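Local coordinates for flagellin B1 (Methanocaldococcus jannaschii DSM 2661, PDB 5YA6), which is a structural subunit of the archaellum, the filament that archaea use for swimming, and carries a bound calcium ion, at residues D30-Y35 against V122-V127; A50-I55 against G140-E145. One frame throughout, in Å; residues are numbered along the deposited sequence.

Contact 1: residues D30-Y35 against V122-V127; sequences DKLAIY and VNANAV
Leu-32 and Val-122 exchange two backbone hydrogen bonds across neighbouring antiparallel strands: Leu-32 N donates to Val-122 O at 2.9 Å, and Val-122 N donates back to Leu-32 O. The first is nearly straight, 171° at the hydrogen, and lies in the plane of the Val-122 carbonyl. Toward Asp-30 the regular ladder gives way, because the chain after Asn-123 coils into the short helix 124-128. Asn-125 N, in the first turn of that helix, bonds to Asp-30 O at 3.0 Å and approaches it from a direction tilted out of the carbonyl plane.

Asn-123 is the N-cap. Its CG is anti to the backbone N (chi1 -168°), and its OD1 accepts from Ala-126 N at 2.8 Å. The other branch of the amide, ND2, lies 3.8 Å from Lys-31 CE, where the two side chains cross obliquely. The lysine chain, extended beyond CG, leads away; its NZ bonds to Phe-79 O, and the lysine makes a cation-pi contact with Trp-87. Asp-30 likewise turns its carboxylate elsewhere, OD1 bonding to His-21 on strand 13-23.

The face bearing Leu-32 and Val-122 is apolar. Leu-32 CB sits 4.2 Å from Val-122 CB, Ile-34 reaches Val-122 CG2 by its CD1 at 4.3 Å, and Leu-32 CG comes up to the helix methyl of Ala-124. Leu-63 of strand 59-69 also packs on Val-122.

Chemically, the strand-to-helix turn is paid for twice: the capping amide takes up the N-H of Ala-126, whose backbone bond to Asn-123 O is weak, and the carbonyl of Asp-30 takes up that of Asn-125.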
# COMPACT_ATOMS: atom_id res chain seq x y z
N ASP B 30 -1.47 -7.95 -17.12
CA ASP B 30 -1.89 -9.24 -16.61
C ASP B 30 -0.88 -9.86 -15.65
O ASP B 30 -1.20 -10.78 -14.95
CB ASP B 30 -2.21 -10.20 -17.77
CG ASP B 30 -0.98 -10.54 -18.59
OD1 ASP B 30 -0.34 -9.61 -19.04
OD2 ASP B 30 -0.62 -11.73 -18.77
N LYS B 31 0.37 -9.39 -15.66
CA LYS B 31 1.42 -9.95 -14.86
C LYS B 31 2.32 -8.85 -14.32
O LYS B 31 2.52 -7.78 -15.01
CB LYS B 31 2.28 -10.95 -15.64
CG LYS B 31 1.62 -12.25 -16.06
CD LYS B 31 2.62 -13.06 -16.88
CE LYS B 31 2.18 -14.47 -16.99
NZ LYS B 31 3.14 -15.25 -17.84
N LEU B 32 2.83 -9.08 -13.11
CA LEU B 32 3.74 -8.13 -12.40
C LEU B 32 5.04 -8.85 -12.09
O LEU B 32 5.03 -10.03 -11.76
CB LEU B 32 3.16 -7.58 -11.09
CG LEU B 32 1.86 -6.80 -11.23
CD1 LEU B 32 1.25 -6.57 -9.88
CD2 LEU B 32 2.10 -5.49 -11.97
N ALA B 33 6.13 -8.11 -12.09
CA ALA B 33 7.42 -8.61 -11.66
C ALA B 33 7.97 -7.59 -10.66
O ALA B 33 8.28 -6.41 -11.02
CB ALA B 33 8.36 -8.77 -12.86
N ILE B 34 8.07 -8.02 -9.37
CA ILE B 34 8.46 -7.11 -8.29
C ILE B 34 9.87 -7.43 -7.88
O ILE B 34 10.15 -8.54 -7.35
CB ILE B 34 7.50 -7.23 -7.09
CG1 ILE B 34 6.07 -6.95 -7.57
CG2 ILE B 34 7.96 -6.39 -5.93
CD1 ILE B 34 5.01 -7.45 -6.58
N TYR B 35 10.78 -6.51 -8.12
CA TYR B 35 12.21 -6.76 -7.86
C TYR B 35 12.59 -6.30 -6.47
O TYR B 35 12.20 -5.24 -6.02
CB TYR B 35 13.11 -6.09 -8.86
CG TYR B 35 12.90 -6.63 -10.29
CD1 TYR B 35 11.86 -6.22 -11.09
CD2 TYR B 35 13.81 -7.52 -10.85
CE1 TYR B 35 11.67 -6.71 -12.37
CE2 TYR B 35 13.63 -8.03 -12.13
CZ TYR B 35 12.58 -7.60 -12.90
OH TYR B 35 12.41 -8.15 -14.18
N VAL B 122 4.05 -12.43 -10.25
CA VAL B 122 2.63 -12.38 -9.87
C VAL B 122 1.72 -12.37 -11.09
O VAL B 122 1.94 -11.56 -12.00
CB VAL B 122 2.34 -11.12 -8.99
CG1 VAL B 122 0.86 -11.05 -8.58
CG2 VAL B 122 3.22 -11.16 -7.75
N ASN B 123 0.75 -13.30 -11.17
CA ASN B 123 -0.22 -13.26 -12.22
C ASN B 123 -1.34 -12.43 -11.76
O ASN B 123 -2.23 -12.87 -10.99
CB ASN B 123 -0.77 -14.63 -12.65
CG ASN B 123 -1.56 -14.50 -13.95
OD1 ASN B 123 -2.54 -13.80 -14.00
ND2 ASN B 123 -1.06 -15.08 -15.04
N ALA B 124 -1.29 -11.15 -12.13
CA ALA B 124 -2.34 -10.21 -11.70
C ALA B 124 -3.72 -10.56 -12.21
O ALA B 124 -4.70 -10.33 -11.52
CB ALA B 124 -1.98 -8.80 -12.16
N ASN B 125 -3.81 -11.10 -13.44
CA ASN B 125 -5.06 -11.55 -14.00
C ASN B 125 -5.71 -12.60 -13.08
O ASN B 125 -6.92 -12.55 -12.83
CB ASN B 125 -4.78 -12.08 -15.43
CG ASN B 125 -6.00 -12.41 -16.20
OD1 ASN B 125 -6.90 -11.59 -16.37
ND2 ASN B 125 -6.04 -13.63 -16.73
N ALA B 126 -4.90 -13.47 -12.52
CA ALA B 126 -5.40 -14.50 -11.65
C ALA B 126 -5.70 -13.97 -10.24
O ALA B 126 -6.74 -14.29 -9.62
CB ALA B 126 -4.46 -15.68 -11.64
N VAL B 127 -4.87 -13.07 -9.72
CA VAL B 127 -5.12 -12.50 -8.37
C VAL B 127 -6.33 -11.57 -8.32
O VAL B 127 -7.16 -11.65 -7.41
CB VAL B 127 -3.84 -11.77 -7.85
CG1 VAL B 127 -4.06 -11.14 -6.49
CG2 VAL B 127 -2.66 -12.75 -7.74

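Contact 2: residues A50-I55 against G140-E145; sequences AKLFLI and GQFQPE
Ala-50, just before strand 51-55 begins, presses its methyl against Phe-142, CB to CZ 3.5 Å, and the same CB lies 3.6 Å from the CA of Pro-144, just after strand 140-143 ends. The phenyl group reaches this spot with CG anti to its backbone N (chi1 -174°). Its CD1 stands 3.5 Å from Lys-51 O and also meets Leu-52 CB; the leucine and the ring cross at about a right angle. Tyr-95 meets this ring edge-to-face, and Leu-13, Leu-47 and Leu-120 pack against it. An alanine in place of Phe-142 would probably open a gap beside Ala-50 and Leu-52 and leave Tyr-95 without its aromatic mate.

The backbones run antiparallel, 175° between their directions, as next-door strands of the large beta-sheet that dominates this archaeal flagellin domain. Lys-51 pairs with Gln-143 and Phe-53 with Gln-141, each through two hydrogen bonds; Gln-143 N to Lys-51 O is almost perfectly straight. Gly-140 lies opposite Leu-54, its CA only 2.9 Å from Phe-53 O; the strands come close here, and glycine brings no side chain to the pairing.

The face bearing Lys-51, Phe-53, Gln-141 and Gln-143 is packed more loosely between the two strands. Phe-53 offers its ring edge to Gln-143, CE2 to CB 4.1 Å, and the amide beyond is turned 58° from the ring. The Gln-143 chain is bent at chi2, and its NE2 bonds to Pro-144 O at 2.8 Å and to Gly-147 O. On this side a second subunit closes in: Gln-141 NE2 bonds to Ser-139 OG and Glu-137 O of that neighbour, whereas the partly exposed Lys-51 sends NZ to Asn-49 O.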
# COMPACT_ATOMS: atom_id res chain seq x y z
N ALA B 50 7.38 -15.65 3.64
CA ALA B 50 7.16 -14.23 3.37
C ALA B 50 5.83 -14.06 2.69
O ALA B 50 5.42 -14.88 1.83
CB ALA B 50 8.30 -13.66 2.53
N LYS B 51 5.09 -13.00 3.04
CA LYS B 51 3.79 -12.78 2.52
C LYS B 51 3.84 -11.49 1.72
O LYS B 51 4.50 -10.54 2.13
CB LYS B 51 2.77 -12.68 3.63
CG LYS B 51 2.53 -14.04 4.32
CD LYS B 51 1.93 -13.95 5.71
CE LYS B 51 1.64 -15.35 6.28
NZ LYS B 51 2.79 -16.34 6.23
N LEU B 52 3.21 -11.53 0.58
CA LEU B 52 3.03 -10.41 -0.28
C LEU B 52 1.58 -9.92 -0.13
O LEU B 52 0.62 -10.61 -0.51
CB LEU B 52 3.34 -10.79 -1.71
CG LEU B 52 3.17 -9.67 -2.75
CD1 LEU B 52 4.12 -8.50 -2.42
CD2 LEU B 52 3.43 -10.19 -4.14
N PHE B 53 1.44 -8.67 0.31
CA PHE B 53 0.12 -8.01 0.49
C PHE B 53 -0.08 -7.03 -0.62
O PHE B 53 0.82 -6.24 -0.87
CB PHE B 53 0.12 -7.29 1.87
CG PHE B 53 0.29 -8.22 3.07
CD1 PHE B 53 -0.80 -8.80 3.72
CD2 PHE B 53 1.52 -8.47 3.57
CE1 PHE B 53 -0.62 -9.68 4.79
CE2 PHE B 53 1.71 -9.33 4.65
CZ PHE B 53 0.63 -9.93 5.28
N LEU B 54 -1.17 -7.11 -1.35
CA LEU B 54 -1.46 -6.19 -2.41
C LEU B 54 -2.90 -5.67 -2.32
O LEU B 54 -3.82 -6.46 -2.46
CB LEU B 54 -1.34 -6.88 -3.74
CG LEU B 54 0.07 -7.35 -4.14
CD1 LEU B 54 -0.00 -8.21 -5.41
CD2 LEU B 54 0.97 -6.16 -4.38
N ILE B 55 -3.09 -4.36 -2.29
CA ILE B 55 -4.41 -3.77 -2.36
C ILE B 55 -4.67 -3.20 -3.76
O ILE B 55 -3.86 -2.46 -4.33
CB ILE B 55 -4.50 -2.58 -1.35
CG1 ILE B 55 -4.18 -2.99 0.07
CG2 ILE B 55 -5.89 -1.88 -1.43
CD1 ILE B 55 -3.68 -1.88 0.99
N GLY B 140 1.15 -2.09 -1.72
CA GLY B 140 1.46 -3.39 -1.09
C GLY B 140 2.74 -3.40 -0.30
O GLY B 140 3.50 -2.43 -0.32
N GLN B 141 3.01 -4.52 0.39
CA GLN B 141 4.23 -4.71 1.12
C GLN B 141 4.58 -6.20 0.96
O GLN B 141 3.71 -7.06 0.87
CB GLN B 141 4.11 -4.39 2.62
CG GLN B 141 3.80 -2.87 2.84
CD GLN B 141 3.86 -2.50 4.32
OE1 GLN B 141 4.22 -3.32 5.16
NE2 GLN B 141 3.57 -1.22 4.64
N PHE B 142 5.91 -6.45 0.89
CA PHE B 142 6.47 -7.83 0.95
C PHE B 142 7.18 -8.01 2.26
O PHE B 142 8.20 -7.37 2.52
CB PHE B 142 7.42 -8.04 -0.21
CG PHE B 142 7.92 -9.49 -0.30
CD1 PHE B 142 7.03 -10.52 -0.36
CD2 PHE B 142 9.28 -9.76 -0.39
CE1 PHE B 142 7.46 -11.82 -0.45
CE2 PHE B 142 9.71 -11.08 -0.53
CZ PHE B 142 8.80 -12.09 -0.56
N GLN B 143 6.59 -8.86 3.11
CA GLN B 143 6.96 -8.96 4.50
C GLN B 143 7.45 -10.41 4.83
O GLN B 143 6.66 -11.31 4.98
CB GLN B 143 5.73 -8.66 5.33
CG GLN B 143 6.03 -8.69 6.85
CD GLN B 143 7.04 -7.68 7.30
OE1 GLN B 143 6.76 -6.46 7.35
NE2 GLN B 143 8.26 -8.17 7.61
N PRO B 144 8.72 -10.56 4.96
CA PRO B 144 9.19 -11.83 5.50
C PRO B 144 8.86 -11.96 6.98
O PRO B 144 8.51 -10.99 7.66
CB PRO B 144 10.73 -11.70 5.34
CG PRO B 144 10.86 -10.84 4.15
CD PRO B 144 9.83 -9.72 4.55
N GLU B 145 9.04 -13.15 7.50
CA GLU B 145 8.76 -13.35 8.89
C GLU B 145 9.55 -12.40 9.78
O GLU B 145 8.99 -11.83 10.76
CB GLU B 145 8.99 -14.81 9.25
CG GLU B 145 8.69 -15.10 10.73
CD GLU B 145 8.94 -16.55 11.11
OE1 GLU B 145 8.74 -16.88 12.33
OE2 GLU B 145 9.31 -17.37 10.24

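Both contacts belong to one large sheet, yet their pairs of strands are separated in its order by strands 59-69 and 94-99, and their centres stand about 14 Å apart. Even so, their apolar side chains meet, which implies that the sheet curves back on itself: Leu-52 CD2 of contact 2 lies 3.7 Å from Val-122 CG2 and 4.0 Å from Ile-34 CD1, both of contact 1. Leu-52 thus joins both within one hydrophobic interior. Along the chain their segments alternate, and helix 124-128 leads on to strand 137-143. The calcium ion is remote, about 14 Å from the side chain of Phe-142, and is held by Asp-102, Asp-104, Ser-106, Asn-113 and Asp-116.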